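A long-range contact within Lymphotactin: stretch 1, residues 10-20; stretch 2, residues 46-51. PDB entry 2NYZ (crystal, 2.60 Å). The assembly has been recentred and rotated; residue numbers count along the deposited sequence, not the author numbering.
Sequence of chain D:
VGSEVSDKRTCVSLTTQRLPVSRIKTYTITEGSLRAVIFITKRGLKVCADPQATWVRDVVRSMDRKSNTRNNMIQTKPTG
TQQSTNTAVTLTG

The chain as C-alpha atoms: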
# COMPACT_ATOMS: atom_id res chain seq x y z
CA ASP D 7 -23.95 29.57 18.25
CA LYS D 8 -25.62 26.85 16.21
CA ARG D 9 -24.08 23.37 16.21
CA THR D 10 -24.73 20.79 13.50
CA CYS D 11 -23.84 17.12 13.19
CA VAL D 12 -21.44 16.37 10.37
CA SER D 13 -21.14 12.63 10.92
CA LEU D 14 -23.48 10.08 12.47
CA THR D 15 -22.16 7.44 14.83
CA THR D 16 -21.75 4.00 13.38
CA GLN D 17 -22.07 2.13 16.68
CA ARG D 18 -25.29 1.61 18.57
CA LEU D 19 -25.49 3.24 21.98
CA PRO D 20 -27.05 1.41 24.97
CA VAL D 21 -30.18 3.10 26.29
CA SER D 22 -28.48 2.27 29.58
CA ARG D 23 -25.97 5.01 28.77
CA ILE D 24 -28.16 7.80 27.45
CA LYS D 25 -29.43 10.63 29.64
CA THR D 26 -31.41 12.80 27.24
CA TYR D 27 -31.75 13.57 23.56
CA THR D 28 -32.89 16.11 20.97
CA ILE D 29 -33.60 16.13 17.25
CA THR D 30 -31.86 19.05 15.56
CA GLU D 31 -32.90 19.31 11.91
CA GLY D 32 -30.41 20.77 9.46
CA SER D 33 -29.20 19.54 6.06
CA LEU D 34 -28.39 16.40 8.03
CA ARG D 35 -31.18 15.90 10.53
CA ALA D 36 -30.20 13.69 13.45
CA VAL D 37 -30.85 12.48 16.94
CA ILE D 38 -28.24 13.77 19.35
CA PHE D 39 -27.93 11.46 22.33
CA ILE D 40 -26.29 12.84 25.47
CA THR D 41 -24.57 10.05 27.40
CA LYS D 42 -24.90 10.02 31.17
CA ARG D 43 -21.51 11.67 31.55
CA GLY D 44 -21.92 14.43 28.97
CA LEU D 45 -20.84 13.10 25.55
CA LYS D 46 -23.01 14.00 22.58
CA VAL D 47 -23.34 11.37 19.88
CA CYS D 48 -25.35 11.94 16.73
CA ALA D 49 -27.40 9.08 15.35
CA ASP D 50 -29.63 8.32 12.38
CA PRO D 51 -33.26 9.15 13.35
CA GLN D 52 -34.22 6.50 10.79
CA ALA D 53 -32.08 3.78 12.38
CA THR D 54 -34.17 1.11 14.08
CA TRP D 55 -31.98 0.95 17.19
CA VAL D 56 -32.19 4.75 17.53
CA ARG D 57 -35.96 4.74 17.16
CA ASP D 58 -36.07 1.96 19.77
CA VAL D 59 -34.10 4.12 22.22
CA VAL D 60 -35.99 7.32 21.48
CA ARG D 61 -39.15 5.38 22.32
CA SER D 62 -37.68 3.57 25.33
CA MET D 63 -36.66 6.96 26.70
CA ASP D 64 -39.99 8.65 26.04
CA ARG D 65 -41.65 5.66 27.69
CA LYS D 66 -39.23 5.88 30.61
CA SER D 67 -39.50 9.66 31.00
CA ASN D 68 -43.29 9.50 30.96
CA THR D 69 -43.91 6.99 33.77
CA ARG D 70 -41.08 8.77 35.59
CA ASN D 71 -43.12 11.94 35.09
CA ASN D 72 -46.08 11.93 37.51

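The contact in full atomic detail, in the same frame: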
# COMPACT_ATOMS: atom_id res chain seq x y z
N THR D 10 -24.12 21.78 14.37
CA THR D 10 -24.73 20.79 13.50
C THR D 10 -23.90 19.52 13.52
O THR D 10 -22.70 19.56 13.78
CB THR D 10 -24.78 21.26 12.05
OG1 THR D 10 -23.49 21.08 11.45
CG2 THR D 10 -25.16 22.73 11.99
N CYS D 11 -24.54 18.39 13.23
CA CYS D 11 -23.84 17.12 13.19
C CYS D 11 -23.30 16.95 11.78
O CYS D 11 -24.01 17.19 10.81
CB CYS D 11 -24.77 15.95 13.50
SG CYS D 11 -25.33 15.78 15.23
N VAL D 12 -22.05 16.56 11.67
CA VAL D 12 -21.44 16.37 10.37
C VAL D 12 -21.41 14.89 10.06
O VAL D 12 -21.58 14.49 8.91
CB VAL D 12 -20.03 16.94 10.37
CG1 VAL D 12 -19.37 16.69 9.03
CG2 VAL D 12 -20.09 18.42 10.68
N SER D 13 -21.19 14.08 11.09
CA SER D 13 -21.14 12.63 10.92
C SER D 13 -22.03 11.94 11.96
O SER D 13 -22.17 12.42 13.09
CB SER D 13 -19.70 12.13 11.07
OG SER D 13 -18.90 12.49 9.95
N LEU D 14 -22.62 10.83 11.57
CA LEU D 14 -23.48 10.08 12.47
C LEU D 14 -22.71 8.88 12.98
O LEU D 14 -21.96 8.25 12.23
CB LEU D 14 -24.76 9.65 11.75
CG LEU D 14 -25.64 10.79 11.19
CD1 LEU D 14 -26.89 10.21 10.55
CD2 LEU D 14 -26.02 11.75 12.30
N THR D 15 -22.88 8.56 14.26
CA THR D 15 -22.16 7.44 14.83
C THR D 15 -22.47 6.19 14.06
O THR D 15 -23.52 6.09 13.44
CB THR D 15 -22.55 7.17 16.27
OG1 THR D 15 -21.68 6.16 16.80
CG2 THR D 15 -23.99 6.69 16.35
N THR D 16 -21.56 5.24 14.10
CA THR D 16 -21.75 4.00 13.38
C THR D 16 -21.89 2.82 14.34
O THR D 16 -21.99 1.67 13.91
CB THR D 16 -20.59 3.76 12.41
OG1 THR D 16 -20.81 2.53 11.71
CG2 THR D 16 -19.27 3.70 13.16
N GLN D 17 -21.91 3.13 15.63
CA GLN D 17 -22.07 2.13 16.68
C GLN D 17 -23.33 2.43 17.48
O GLN D 17 -23.61 3.58 17.80
CB GLN D 17 -20.89 2.15 17.65
CG GLN D 17 -19.71 1.33 17.20
CD GLN D 17 -18.49 2.18 17.01
OE1 GLN D 17 -18.05 2.87 17.92
NE2 GLN D 17 -17.94 2.14 15.80
N ARG D 18 -24.09 1.39 17.80
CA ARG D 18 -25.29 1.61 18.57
C ARG D 18 -24.88 2.03 19.96
O ARG D 18 -23.79 1.69 20.41
CB ARG D 18 -26.13 0.33 18.62
CG ARG D 18 -26.63 -0.15 17.27
CD ARG D 18 -27.54 -1.34 17.47
NE ARG D 18 -27.73 -2.11 16.24
CZ ARG D 18 -28.21 -3.35 16.22
NH1 ARG D 18 -28.56 -3.95 17.35
NH2 ARG D 18 -28.34 -3.99 15.06
N LEU D 19 -25.75 2.76 20.64
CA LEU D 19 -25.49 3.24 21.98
C LEU D 19 -26.53 2.64 22.93
O LEU D 19 -27.73 2.74 22.68
CB LEU D 19 -25.56 4.76 21.99
CG LEU D 19 -24.86 5.56 23.09
CD1 LEU D 19 -23.41 5.11 23.27
CD2 LEU D 19 -24.93 7.02 22.70
N PRO D 20 -26.10 2.00 24.03
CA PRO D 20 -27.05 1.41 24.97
C PRO D 20 -27.94 2.45 25.63
O PRO D 20 -27.46 3.48 26.10
CB PRO D 20 -26.15 0.72 25.99
CG PRO D 20 -24.89 0.47 25.24
CD PRO D 20 -24.71 1.73 24.45
N LYS D 46 -21.88 13.81 23.48
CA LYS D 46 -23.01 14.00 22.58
C LYS D 46 -22.81 13.24 21.28
O LYS D 46 -22.05 13.68 20.43
CB LYS D 46 -23.22 15.48 22.28
CG LYS D 46 -23.44 16.32 23.51
CD LYS D 46 -23.60 17.77 23.12
CE LYS D 46 -23.33 18.68 24.30
NZ LYS D 46 -23.03 20.07 23.86
N VAL D 47 -23.49 12.12 21.11
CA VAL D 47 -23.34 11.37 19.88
C VAL D 47 -24.56 11.56 19.00
O VAL D 47 -25.70 11.54 19.47
CB VAL D 47 -23.11 9.86 20.14
CG1 VAL D 47 -22.52 9.64 21.54
CG2 VAL D 47 -24.40 9.08 19.95
N CYS D 48 -24.30 11.76 17.72
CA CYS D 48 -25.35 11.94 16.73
C CYS D 48 -25.69 10.57 16.20
O CYS D 48 -24.81 9.71 16.08
CB CYS D 48 -24.84 12.80 15.58
SG CYS D 48 -24.07 14.39 16.03
N ALA D 49 -26.95 10.36 15.87
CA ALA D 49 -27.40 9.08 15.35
C ALA D 49 -28.45 9.29 14.28
O ALA D 49 -29.08 10.35 14.20
CB ALA D 49 -27.96 8.23 16.47
N ASP D 50 -28.64 8.28 13.44
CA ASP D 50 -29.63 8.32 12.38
C ASP D 50 -31.03 8.21 13.02
O ASP D 50 -31.31 7.26 13.75
CB ASP D 50 -29.40 7.14 11.43
CG ASP D 50 -30.39 7.12 10.28
OD1 ASP D 50 -30.44 6.09 9.56
OD2 ASP D 50 -31.11 8.12 10.10
N PRO D 51 -31.91 9.19 12.77
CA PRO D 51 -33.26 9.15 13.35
C PRO D 51 -34.10 8.07 12.67
O PRO D 51 -35.19 7.73 13.13
CB PRO D 51 -33.81 10.55 13.07
CG PRO D 51 -32.57 11.39 12.87
CD PRO D 51 -31.68 10.48 12.09

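What fastens the irregular segment 10-20 to the strand that runs through 46-49? The covalent answer is a disulfide: C11 SG and C48 SG lie 2.0 Å apart. Both cysteines direct their CA-to-CB bonds toward the opposite stretch, and both adopt the m rotamer, at -72° for C11 and -52° for C48. Those two rotations bring the sulfurs together, and the torsion about the S-S bond is -85°, close to the value near 90° in magnitude that an unstrained disulfide prefers. The S-S torsion thus shows no sign of strain. Both residues are buried, and C48 has more of its surface covered by the other stretch than any other residue in the contact.

How does the backbone continue the attachment beyond the disulfide? A single hydrogen bond crosses between the stretches, from T15 N to C48 O at 2.9 Å, with an N-H...O angle of 166°, so it is short and nearly straight. C48 is thus held twice, through its sulfur by C11 and through its carbonyl by T15, four residues further along. Between these two anchors the chain brings S13 O to 3.7 Å from C48 CB, while the side chain of S13 starts away from the strand. The nearest CA atoms across the contact are those of L14 and A49, 5.0 Å apart.

Why does L14 reach the strand although its CA-to-CB bond points sideways? Its conformation, m at chi1 and t at chi2, sets the two methyls side by side along the strand, CD2 nearer C48 and CD1 nearer D50, with A49 O within reach of both. L14 CD2 packs 3.6 Å from C48 CB, beside the disulfide, and also lies 3.9 Å from A49 O. L14 CD1 extends along the strand's exit, 3.8 Å from D50 CA and 4.1 Å from D50 CB. The leucine thus spans three consecutive residues. The CA-to-CB bond of A49 points away from stretch 1, and A49 meets L14 through its carbonyl oxygen; D50 offers its CA and CB to the leucine, while its carboxylate atom OD2 is hydrogen-bonded to a residue next to one of the stretches.

What do T15 and L19 do at the other end of the contact? The CA-to-CB bond of T15 points toward the strand, and its t rotamer places T15 CG2 on that side, 4.3 Å from both V47 CG2 and A49 CB. The same rotamer turns OG1 to its own chain, where it accepts a hydrogen bond from Q17 N (Q17 N to T15 OG1, 3.3 Å, 171°). One threonine thereby presents a methyl to the strand and uses its hydroxyl as acceptor for a backbone NH two residues on. After three residues that make no contact, L19 comes back with its CA-to-CB bond toward the strand. With chi1 t and chi2 p, it sets L19 CD2 3.5 Å from V47 CG2, an apolar contact between two buried side chains. V47 itself has chi1 at -24°, between the usual wells, and its CG2 faces both T15 and L19.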